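Local coordinates for protein 433aa long hypothetical phosphoribosylglycinamide formyl transferase (Pyrococcus horikoshii, PDB 2CZG) that is of unknown function but is a predicted PurT-type formyl transferase of the ATP-grasp superfamily, built from pre-ATP-grasp, ATP-grasp and C-terminal domains, at residues V3-R8 and R217-N222; T227-P232 and D332-F337; I22-S27 and A54-V59; I348-S353 and I411-R416. All coordinates share one frame; numbering follows the deposited sequence.

In the fold
Three contacts reach one large mixed sheet. Interactions 1 and 2 lie on its adjacent strands 209-219 and 225-229; their centres are about 18 Å apart and they touch. Interaction 4 meets the same sheet through strand 343-349, on the opposite side of the chain's centre, centre to centre about 43 Å from interaction 1 and about 39 Å from interaction 2. Interaction 3 belongs to the separate parallel sheet of the pre-ATP-grasp region, about 24 Å from interaction 1, centre to centre. Along the chain its segments fall between the two halves of interaction 1; interactions 2 and 4 follow. Interactions 1, 2 and 4 join distant parts of the sequence; 3-8 lies against the ATP-grasp region.

Interaction 1. Residues V3-R8 and R217-N222; sequences VMIKLR and RHFDEN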
# COMPACT_ATOMS: atom_id res chain seq x y z
N VAL A 3 5.56 -3.29 -29.45
CA VAL A 3 6.10 -2.94 -28.14
C VAL A 3 7.51 -2.36 -28.21
O VAL A 3 8.44 -2.97 -28.73
CB VAL A 3 6.06 -4.12 -27.15
CG1 VAL A 3 4.62 -4.52 -26.92
CG2 VAL A 3 6.87 -5.29 -27.68
N MET A 4 7.63 -1.16 -27.67
CA MET A 4 8.88 -0.43 -27.66
C MET A 4 9.92 -1.01 -26.71
O MET A 4 11.12 -0.83 -26.91
CB MET A 4 8.60 1.02 -27.26
CG MET A 4 9.54 2.02 -27.87
SD MET A 4 8.60 3.44 -28.44
CE MET A 4 7.47 2.66 -29.61
N ILE A 5 9.48 -1.73 -25.68
CA ILE A 5 10.42 -2.25 -24.72
C ILE A 5 10.55 -3.76 -24.72
O ILE A 5 9.81 -4.47 -25.39
CB ILE A 5 10.06 -1.79 -23.29
CG1 ILE A 5 8.69 -2.36 -22.87
CG2 ILE A 5 10.01 -0.26 -23.23
CD1 ILE A 5 8.41 -2.22 -21.38
N LYS A 6 11.52 -4.24 -23.93
CA LYS A 6 11.79 -5.66 -23.82
C LYS A 6 11.65 -6.14 -22.37
O LYS A 6 11.53 -5.33 -21.45
CB LYS A 6 13.22 -5.96 -24.31
CG LYS A 6 13.47 -5.58 -25.77
CD LYS A 6 14.83 -6.04 -26.27
CE LYS A 6 15.03 -5.70 -27.75
NZ LYS A 6 16.34 -6.21 -28.28
N LEU A 7 11.65 -7.46 -22.20
CA LEU A 7 11.56 -8.08 -20.88
C LEU A 7 12.59 -7.38 -19.99
O LEU A 7 13.74 -7.18 -20.40
CB LEU A 7 11.96 -9.54 -20.97
CG LEU A 7 11.25 -10.63 -20.17
CD1 LEU A 7 12.23 -11.77 -19.99
CD2 LEU A 7 10.77 -10.13 -18.83
N ARG A 8 12.20 -7.01 -18.77
CA ARG A 8 13.13 -6.34 -17.88
C ARG A 8 13.55 -7.24 -16.72
O ARG A 8 12.70 -7.83 -16.04
CB ARG A 8 12.53 -5.04 -17.35
CG ARG A 8 13.23 -4.51 -16.11
CD ARG A 8 12.74 -3.12 -15.69
NE ARG A 8 13.61 -2.07 -16.23
CZ ARG A 8 13.24 -1.30 -17.23
NH1 ARG A 8 12.05 -1.47 -17.76
NH2 ARG A 8 14.05 -0.37 -17.72
N ARG A 217 -1.80 -7.41 -20.36
CA ARG A 217 -0.87 -7.88 -21.37
C ARG A 217 0.54 -7.57 -20.85
O ARG A 217 0.89 -6.41 -20.61
CB ARG A 217 -1.12 -7.17 -22.71
CG ARG A 217 -2.38 -7.68 -23.46
CD ARG A 217 -2.63 -6.91 -24.75
NE ARG A 217 -1.50 -6.95 -25.68
CZ ARG A 217 -1.24 -7.94 -26.54
NH1 ARG A 217 -2.03 -9.00 -26.61
NH2 ARG A 217 -0.19 -7.85 -27.34
N HIS A 218 1.34 -8.61 -20.66
CA HIS A 218 2.69 -8.44 -20.16
C HIS A 218 3.61 -9.54 -20.72
O HIS A 218 3.15 -10.48 -21.37
CB HIS A 218 2.68 -8.54 -18.65
CG HIS A 218 2.19 -9.86 -18.15
ND1 HIS A 218 3.05 -10.89 -17.82
CD2 HIS A 218 0.94 -10.33 -17.96
CE1 HIS A 218 2.34 -11.94 -17.44
NE2 HIS A 218 1.06 -11.63 -17.51
N PHE A 219 4.90 -9.40 -20.46
CA PHE A 219 5.88 -10.37 -20.92
C PHE A 219 5.99 -11.60 -20.03
O PHE A 219 5.80 -11.51 -18.81
CB PHE A 219 7.26 -9.74 -20.97
CG PHE A 219 7.41 -8.68 -22.02
CD1 PHE A 219 7.11 -8.95 -23.35
CD2 PHE A 219 7.95 -7.44 -21.68
CE1 PHE A 219 7.34 -7.99 -24.34
CE2 PHE A 219 8.18 -6.48 -22.66
CZ PHE A 219 7.88 -6.74 -23.99
N ASP A 220 6.29 -12.74 -20.65
CA ASP A 220 6.52 -13.98 -19.91
C ASP A 220 8.05 -14.08 -19.92
O ASP A 220 8.71 -13.23 -20.50
CB ASP A 220 5.83 -15.20 -20.56
CG ASP A 220 6.29 -15.50 -21.99
OD1 ASP A 220 7.37 -15.03 -22.43
OD2 ASP A 220 5.56 -16.24 -22.68
N GLU A 221 8.63 -15.10 -19.30
CA GLU A 221 10.09 -15.19 -19.27
C GLU A 221 10.77 -15.34 -20.64
O GLU A 221 11.98 -15.12 -20.76
CB GLU A 221 10.53 -16.31 -18.30
CG GLU A 221 9.94 -16.09 -16.91
CD GLU A 221 10.35 -17.11 -15.87
OE1 GLU A 221 11.55 -17.14 -15.50
OE2 GLU A 221 9.47 -17.86 -15.41
N ASN A 222 10.01 -15.71 -21.67
CA ASN A 222 10.57 -15.83 -23.02
C ASN A 222 10.56 -14.49 -23.74
O ASN A 222 11.05 -14.37 -24.88
CB ASN A 222 9.80 -16.85 -23.87
CG ASN A 222 10.12 -18.28 -23.50
OD1 ASN A 222 11.13 -18.55 -22.86
ND2 ASN A 222 9.27 -19.20 -23.92
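Leu7 and Phe219 bring the two backbones to 6.1 Å between CA atoms, and no hydrogen bond joins the segments. The N-terminal arm, an irregular stretch, lies against the end of strand 209-219 of the large mixed sheet; segment 217-222 belongs to the ATP-grasp domain. Phe219 carries the contact. Its CG lies beside the backbone N, opposite the carbonyl carbon (chi1 -68°), and this sends the ring toward the arm. Val3 CG2 meets the ring at its edge, 4.1 Å from Phe219 CZ, though Val3 is poorly ordered. Ile5 approaches at a slant and offers CG1 to Phe219 CE2 at 4.2 Å. The peptide between Lys6 and Leu7 lies close to the same corner, with Lys6 C 3.5 Å from Phe219 CE2.

The Leu7 side chain slides past the root of Phe219 in the opposite direction. Its CD2 is 4.1 Å from Phe219 CB, while CD1 reaches Glu221 O at 3.4 Å. Val363 of the second subunit also packs on Leu7, which places this surface contact beside the dimer interface. Leu273 covers Phe219 and Ile5 further. On the loop after the strand, Asp220 OD1 bonds to Glu224 N. The closest approach is polar to apolar: Ile5 O sits near the ring plane, 3.3 Å from Phe219 CZ at the edge.

Interaction 2. Residues T227-P232 and D332-F337; sequences TTFPKP and DGYRLF
Phe229 and Leu336 form a parallel beta bridge that joins strand 334-336 to strand 225-229 of the mixed sheet; strand 329-331 is the other neighbour of 334-336. Phe229 uses both of its backbone polar groups. Its N gives a hydrogen bond of 2.7 Å to Arg335 O, and its O takes one of 2.8 Å from Phe337 N. The short strands diverge at 59°, and water fills in where direct bonds stop. One water links Thr227 O to Arg335 N; a second links Lys231 N to Phe337 O.

The side chain of Phe229 can be followed outward. CB packs on Leu336 CD2 at 4.2 Å, on the same face of the sheet. CG stands beside the backbone N (chi1 -52°), which swings the ring back along the neighbouring strand. CD1 then passes Arg335 O at 3.7 Å, with that oxygen near the ring plane. CE1, further out, meets Tyr334 CD2, also at 3.7 Å. There the two rings make an offset edge-to-face pair. Tyr334 turns its edge to the face of Phe229, with centroids 5.7 Å apart and planes at 84°. Tyr260 of helix 253-270 also meets the Phe229 ring.

On the other face Arg335, extended from CG to NE, crosses Thr228 at a slant, its CG 4.0 Å from Thr228 CB. Its NH2 is satisfied by Ile326 O. With only two direct backbone bonds between the segments, the two waters complete the pairing where the strands splay apart.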
# COMPACT_ATOMS: atom_id res chain seq x y z
N THR A 227 -1.46 -12.80 -21.90
CA THR A 227 -2.56 -12.08 -21.32
C THR A 227 -3.04 -12.91 -20.15
O THR A 227 -3.39 -14.07 -20.33
CB THR A 227 -3.71 -11.93 -22.34
OG1 THR A 227 -3.18 -11.45 -23.57
CG2 THR A 227 -4.74 -10.93 -21.83
N THR A 228 -3.03 -12.34 -18.95
CA THR A 228 -3.51 -13.10 -17.80
C THR A 228 -4.77 -12.45 -17.27
O THR A 228 -4.95 -11.23 -17.33
CB THR A 228 -2.43 -13.26 -16.70
OG1 THR A 228 -2.81 -12.53 -15.53
CG2 THR A 228 -1.11 -12.81 -17.20
N PHE A 229 -5.67 -13.28 -16.76
CA PHE A 229 -6.93 -12.75 -16.32
C PHE A 229 -7.30 -12.86 -14.85
O PHE A 229 -7.26 -13.95 -14.27
CB PHE A 229 -8.08 -13.38 -17.13
CG PHE A 229 -7.90 -13.30 -18.63
CD1 PHE A 229 -7.10 -14.23 -19.30
CD2 PHE A 229 -8.54 -12.32 -19.37
CE1 PHE A 229 -6.97 -14.19 -20.69
CE2 PHE A 229 -8.41 -12.26 -20.75
CZ PHE A 229 -7.62 -13.20 -21.42
N PRO A 230 -7.65 -11.73 -14.22
CA PRO A 230 -8.05 -11.68 -12.81
C PRO A 230 -9.52 -12.08 -12.82
O PRO A 230 -10.14 -12.14 -13.89
CB PRO A 230 -7.90 -10.20 -12.45
CG PRO A 230 -6.87 -9.70 -13.42
CD PRO A 230 -7.29 -10.37 -14.70
N LYS A 231 -10.07 -12.35 -11.64
CA LYS A 231 -11.48 -12.70 -11.56
C LYS A 231 -12.30 -11.51 -12.03
O LYS A 231 -11.91 -10.36 -11.82
CB LYS A 231 -11.88 -13.04 -10.12
CG LYS A 231 -11.50 -14.45 -9.69
CD LYS A 231 -12.31 -15.48 -10.46
CE LYS A 231 -11.92 -16.90 -10.08
NZ LYS A 231 -12.91 -17.91 -10.55
N PRO A 232 -13.43 -11.76 -12.71
CA PRO A 232 -14.27 -10.67 -13.20
C PRO A 232 -14.71 -9.78 -12.04
O PRO A 232 -15.00 -10.28 -10.94
CB PRO A 232 -15.46 -11.41 -13.83
CG PRO A 232 -14.83 -12.67 -14.33
CD PRO A 232 -13.94 -13.07 -13.17
N ASP A 332 -7.15 -24.47 -17.87
CA ASP A 332 -8.00 -24.71 -19.04
C ASP A 332 -7.70 -23.74 -20.17
O ASP A 332 -8.61 -23.13 -20.74
CB ASP A 332 -9.48 -24.64 -18.65
CG ASP A 332 -9.85 -25.68 -17.60
OD1 ASP A 332 -9.60 -26.87 -17.85
OD2 ASP A 332 -10.39 -25.30 -16.54
N GLY A 333 -6.42 -23.59 -20.49
CA GLY A 333 -6.05 -22.70 -21.57
C GLY A 333 -5.87 -21.23 -21.22
O GLY A 333 -5.23 -20.50 -21.97
N TYR A 334 -6.42 -20.80 -20.09
CA TYR A 334 -6.27 -19.40 -19.70
C TYR A 334 -5.32 -19.19 -18.53
O TYR A 334 -5.36 -19.93 -17.54
CB TYR A 334 -7.63 -18.78 -19.33
CG TYR A 334 -8.57 -18.63 -20.49
CD1 TYR A 334 -9.58 -19.56 -20.72
CD2 TYR A 334 -8.43 -17.57 -21.38
CE1 TYR A 334 -10.44 -19.43 -21.82
CE2 TYR A 334 -9.27 -17.44 -22.49
CZ TYR A 334 -10.28 -18.37 -22.70
OH TYR A 334 -11.11 -18.24 -23.79
N ARG A 335 -4.47 -18.19 -18.66
CA ARG A 335 -3.52 -17.84 -17.61
C ARG A 335 -4.29 -16.88 -16.70
O ARG A 335 -4.55 -15.73 -17.07
CB ARG A 335 -2.29 -17.16 -18.24
CG ARG A 335 -1.11 -16.95 -17.31
CD ARG A 335 0.07 -16.39 -18.10
NE ARG A 335 1.34 -16.40 -17.38
CZ ARG A 335 1.65 -15.61 -16.35
NH1 ARG A 335 0.77 -14.74 -15.89
NH2 ARG A 335 2.87 -15.67 -15.81
N LEU A 336 -4.66 -17.36 -15.51
CA LEU A 336 -5.42 -16.57 -14.53
C LEU A 336 -4.56 -15.92 -13.44
O LEU A 336 -3.46 -16.39 -13.14
CB LEU A 336 -6.46 -17.45 -13.83
CG LEU A 336 -7.48 -18.22 -14.66
CD1 LEU A 336 -8.62 -18.70 -13.75
CD2 LEU A 336 -8.03 -17.31 -15.74
N PHE A 337 -5.08 -14.85 -12.85
CA PHE A 337 -4.38 -14.21 -11.75
C PHE A 337 -5.21 -14.50 -10.51
O PHE A 337 -6.29 -13.96 -10.35
CB PHE A 337 -4.29 -12.71 -11.93
CG PHE A 337 -3.35 -12.07 -10.95
CD1 PHE A 337 -1.98 -12.09 -11.18
CD2 PHE A 337 -3.83 -11.58 -9.74
CE1 PHE A 337 -1.10 -11.63 -10.21
CE2 PHE A 337 -2.94 -11.12 -8.76
CZ PHE A 337 -1.58 -11.15 -9.00
O HOH W 1 -4.49 -16.31 -21.18
O HOH W 2 -8.14 -12.19 -9.53

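Interaction 3. Residues I22-S27 and A54-V59; sequences ILLLGS and APAMQV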
# COMPACT_ATOMS: atom_id res chain seq x y z
N ILE A 22 8.56 6.79 -14.66
CA ILE A 22 7.27 6.74 -15.33
C ILE A 22 6.69 8.15 -15.35
O ILE A 22 6.97 8.96 -14.45
CB ILE A 22 6.26 5.77 -14.65
CG1 ILE A 22 6.05 6.16 -13.20
CG2 ILE A 22 6.74 4.29 -14.82
CD1 ILE A 22 4.89 5.42 -12.51
N LEU A 23 5.93 8.45 -16.40
CA LEU A 23 5.28 9.74 -16.57
C LEU A 23 3.77 9.49 -16.55
O LEU A 23 3.24 8.82 -17.44
CB LEU A 23 5.66 10.38 -17.90
CG LEU A 23 5.11 11.79 -18.15
CD1 LEU A 23 5.68 12.75 -17.09
CD2 LEU A 23 5.48 12.29 -19.57
N LEU A 24 3.11 10.00 -15.52
CA LEU A 24 1.67 9.86 -15.38
C LEU A 24 0.94 11.07 -15.96
O LEU A 24 1.12 12.20 -15.49
CB LEU A 24 1.30 9.71 -13.90
CG LEU A 24 1.78 8.50 -13.10
CD1 LEU A 24 1.50 8.77 -11.61
CD2 LEU A 24 1.06 7.25 -13.56
N LEU A 25 0.16 10.85 -17.01
CA LEU A 25 -0.59 11.95 -17.61
C LEU A 25 -1.99 11.78 -17.04
O LEU A 25 -2.80 11.02 -17.57
CB LEU A 25 -0.60 11.82 -19.15
CG LEU A 25 0.79 11.84 -19.82
CD1 LEU A 25 0.63 11.72 -21.35
CD2 LEU A 25 1.52 13.12 -19.48
N GLY A 26 -2.24 12.49 -15.94
CA GLY A 26 -3.51 12.39 -15.22
C GLY A 26 -3.06 11.95 -13.84
O GLY A 26 -2.39 10.91 -13.70
N SER A 27 -3.43 12.70 -12.81
CA SER A 27 -2.97 12.38 -11.46
C SER A 27 -4.05 12.17 -10.41
O SER A 27 -3.87 12.57 -9.24
CB SER A 27 -2.02 13.47 -10.97
OG SER A 27 -0.93 13.65 -11.85
N ALA A 54 -2.55 17.37 -7.21
CA ALA A 54 -3.51 16.33 -7.55
C ALA A 54 -3.05 15.09 -6.75
O ALA A 54 -1.87 14.96 -6.38
CB ALA A 54 -3.47 16.06 -9.05
N PRO A 55 -3.96 14.18 -6.45
CA PRO A 55 -3.56 12.99 -5.68
C PRO A 55 -2.22 12.32 -6.02
O PRO A 55 -1.39 12.13 -5.13
CB PRO A 55 -4.74 12.05 -5.88
CG PRO A 55 -5.90 13.01 -5.88
CD PRO A 55 -5.40 14.14 -6.78
N ALA A 56 -2.00 11.95 -7.27
CA ALA A 56 -0.76 11.26 -7.61
C ALA A 56 0.45 12.15 -7.43
O ALA A 56 1.55 11.67 -7.21
CB ALA A 56 -0.78 10.71 -9.03
N MET A 57 0.25 13.45 -7.54
CA MET A 57 1.46 14.20 -7.39
C MET A 57 1.85 14.55 -5.97
O MET A 57 2.94 15.06 -5.76
CB MET A 57 1.46 15.39 -8.34
CG MET A 57 0.65 16.53 -7.97
SD MET A 57 0.33 17.74 -9.43
CE MET A 57 -0.06 16.97 -10.57
N GLN A 58 1.02 14.21 -5.00
CA GLN A 58 1.42 14.44 -3.63
C GLN A 58 2.38 13.28 -3.30
O GLN A 58 3.26 13.40 -2.46
CB GLN A 58 0.21 14.44 -2.69
CG GLN A 58 -0.63 15.69 -2.75
CD GLN A 58 -1.90 15.56 -2.03
OE1 GLN A 58 -1.96 15.07 -0.86
NE2 GLN A 58 -3.04 15.95 -2.61
N VAL A 59 2.21 12.15 -4.00
CA VAL A 59 3.02 10.94 -3.82
C VAL A 59 4.25 10.85 -4.74
O VAL A 59 5.23 10.19 -4.42
CB VAL A 59 2.14 9.65 -4.04
CG1 VAL A 59 3.01 8.41 -4.23
CG2 VAL A 59 1.25 9.43 -2.83
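Ser27 O accepts a hydrogen bond from Ala56 N that is 2.8 Å long and almost straight, with an angle of 177° at the hydrogen. The donor lies above the carbonyl plane, 40° out of it. Pro55 N is also near this oxygen but has no hydrogen to share. The acceptor thus faces the first turn of the short, weakly bonded helix 55-59, and the positive end of the peptide dipoles there probably suits it.

Ser27 CB is wedged between two methyls. It lies 3.5 Å from Ala54 CB and 3.6 Å from Ala56 CB, so the backbones come close without long side chains between them. Ser27 OG stands beside the backbone N (chi1 -57°) and bonds to Val48 O. Met57 CE reaches the same hydroxyl oxygen at 3.7 Å. The methionine chain bends at its last torsion, which brings this methyl back to the serine.

The setting is consistent with a Rossmann-type fold. Strand 21-25 lies inside a parallel sheet, and the turn after it carries Gly26 of a GxGxxG-like pattern. Gly26 has a positive phi, and at its backbone angles a CB would run into the carbonyl oxygen before it. Ser27 N bonds to Asp49 OD2, so the turn is also tied to the end of strand 44-49. Further back on the strand, Leu24 points toward the helix. Its CD1 packs on Ala56 CB at 4.0 Å, while Ile34 of helix 29-40 touches Leu24 as well.

Interaction 4. Residues I348-S353 and I411-R416; sequences IKAKVS and IELRTR. With SO4 (sulfate ion), chain D.
Leu413 and Ala350 lie on segments that run almost the same way, 19° apart end to end, yet no firm hydrogen bond joins the two. Their CA atoms stay 6.7 Å apart, and side chains fill the gap. Thr415 and Ser353 meet at one end, but the model is too tight there for any bond between them to be trusted.

Leu413 is the centre of the packing. Its CG stands opposite the carbonyl carbon, and the two methyls then part. CD1 goes to the other backbone, 3.3 Å from Lys349 O and 3.5 Å from Ala350 CA. CD2 meets Ile348 CG2 at 3.7 Å. Ile348 has a second partner: its CD1 touches Ile411 CD1 at 4.0 Å, the two side chains crossing at about a right angle. Val352 CG2 lies 4.2 Å from Thr415 CB as these side chains slide past each other.

Arg414 turns from this apolar layer. Its bent chain lets NH1 bond to Thr415 O at 3.2 Å, which limits the rotation of the guanidinium. NH2 then gives a nearly straight bond (171°) of 3.1 Å to sulfate O3, which lies in the guanidinium plane at its edge. The sulfate probably comes from the crystallisation liquor.

The contact joins two sheets. Strand 343-349 pairs with strand 386-393 in the large mixed sheet. Strand 412-414, which follows helix 397-409, is the middle strand of a small antiparallel sheet between strands 358-360 and 421-422, and Phe359 of the former touches Leu413.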
# COMPACT_ATOMS: atom_id res chain seq x y z
N ILE A 348 -17.14 7.59 -2.11
CA ILE A 348 -17.46 8.63 -1.15
C ILE A 348 -17.48 9.85 -2.06
O ILE A 348 -16.42 10.38 -2.42
CB ILE A 348 -16.35 8.78 -0.09
CG1 ILE A 348 -16.18 7.45 0.67
CG2 ILE A 348 -16.70 9.89 0.88
CD1 ILE A 348 -15.09 7.48 1.76
N LYS A 349 -18.68 10.27 -2.45
CA LYS A 349 -18.91 11.40 -3.36
C LYS A 349 -19.25 12.68 -2.63
O LYS A 349 -19.93 12.67 -1.61
CB LYS A 349 -20.07 11.09 -4.30
CG LYS A 349 -19.86 9.89 -5.21
CD LYS A 349 -19.42 10.31 -6.60
CE LYS A 349 -20.56 11.00 -7.33
NZ LYS A 349 -21.72 10.09 -7.52
N ALA A 350 -18.79 13.80 -3.17
CA ALA A 350 -19.07 15.09 -2.56
C ALA A 350 -20.41 15.61 -3.06
O ALA A 350 -20.76 15.42 -4.23
CB ALA A 350 -17.97 16.09 -2.90
N LYS A 351 -21.15 16.26 -2.18
CA LYS A 351 -22.43 16.85 -2.53
C LYS A 351 -22.33 18.36 -2.33
O LYS A 351 -23.34 19.05 -2.24
CB LYS A 351 -23.54 16.29 -1.63
CG LYS A 351 -23.83 14.81 -1.85
CD LYS A 351 -24.77 14.24 -0.79
CE LYS A 351 -26.13 14.94 -0.78
NZ LYS A 351 -27.06 14.36 0.25
N VAL A 352 -21.10 18.86 -2.27
CA VAL A 352 -20.84 20.29 -2.07
C VAL A 352 -19.59 20.75 -2.83
O VAL A 352 -18.85 19.93 -3.36
CB VAL A 352 -20.66 20.61 -0.57
CG1 VAL A 352 -21.88 20.18 0.21
CG2 VAL A 352 -19.43 19.91 -0.03
N SER A 353 -19.37 22.06 -2.90
CA SER A 353 -18.20 22.59 -3.58
C SER A 353 -17.35 23.33 -2.56
O SER A 353 -17.82 23.65 -1.46
CB SER A 353 -18.61 23.56 -4.70
OG SER A 353 -18.84 24.87 -4.18
N ILE A 411 -20.02 8.23 6.63
CA ILE A 411 -19.16 9.40 6.48
C ILE A 411 -19.81 10.67 5.93
O ILE A 411 -20.56 10.62 4.96
CB ILE A 411 -17.94 9.00 5.60
CG1 ILE A 411 -17.02 8.09 6.41
CG2 ILE A 411 -17.20 10.23 5.11
CD1 ILE A 411 -16.03 7.29 5.60
N GLU A 412 -19.51 11.81 6.55
CA GLU A 412 -20.05 13.11 6.10
C GLU A 412 -18.90 14.00 5.65
O GLU A 412 -17.83 13.98 6.25
CB GLU A 412 -20.83 13.82 7.21
CG GLU A 412 -21.91 12.96 7.86
CD GLU A 412 -22.94 13.78 8.62
OE1 GLU A 412 -22.56 14.69 9.39
OE2 GLU A 412 -24.15 13.49 8.44
N LEU A 413 -19.15 14.78 4.61
CA LEU A 413 -18.15 15.68 4.04
C LEU A 413 -18.55 17.13 4.21
O LEU A 413 -19.73 17.48 4.24
CB LEU A 413 -17.97 15.42 2.54
CG LEU A 413 -18.09 14.00 1.98
CD1 LEU A 413 -17.81 14.02 0.50
CD2 LEU A 413 -17.12 13.09 2.68
N ARG A 414 -17.54 17.97 4.28
CA ARG A 414 -17.73 19.38 4.44
C ARG A 414 -16.58 20.04 3.68
O ARG A 414 -15.53 19.43 3.45
CB ARG A 414 -17.62 19.73 5.93
CG ARG A 414 -18.37 20.93 6.33
CD ARG A 414 -17.45 22.03 6.66
NE ARG A 414 -16.90 21.95 8.00
CZ ARG A 414 -15.98 22.80 8.43
NH1 ARG A 414 -15.55 23.75 7.61
NH2 ARG A 414 -15.50 22.72 9.67
N THR A 415 -16.79 21.30 3.32
CA THR A 415 -15.81 22.09 2.61
C THR A 415 -15.58 23.33 3.50
O THR A 415 -16.26 23.50 4.51
CB THR A 415 -16.39 22.45 1.22
OG1 THR A 415 -15.49 22.00 0.20
CG2 THR A 415 -16.64 23.90 1.09
N ARG A 416 -14.61 24.18 3.14
CA ARG A 416 -14.30 25.40 3.90
C ARG A 416 -15.49 26.33 3.90
O ARG A 416 -15.74 27.03 4.88
CB ARG A 416 -13.15 26.18 3.25
CG ARG A 416 -11.85 26.19 4.03
CD ARG A 416 -10.89 27.26 3.47
NE ARG A 416 -11.21 28.57 4.01
CZ ARG A 416 -10.84 28.99 5.22
NH1 ARG A 416 -10.12 28.21 6.01
NH2 ARG A 416 -11.22 30.19 5.65
S SO4 D . -17.02 21.89 12.59
O1 SO4 D . -15.92 22.83 12.85
O2 SO4 D . -18.07 22.55 11.80
O3 SO4 D . -16.51 20.74 11.83
O4 SO4 D . -17.55 21.42 13.87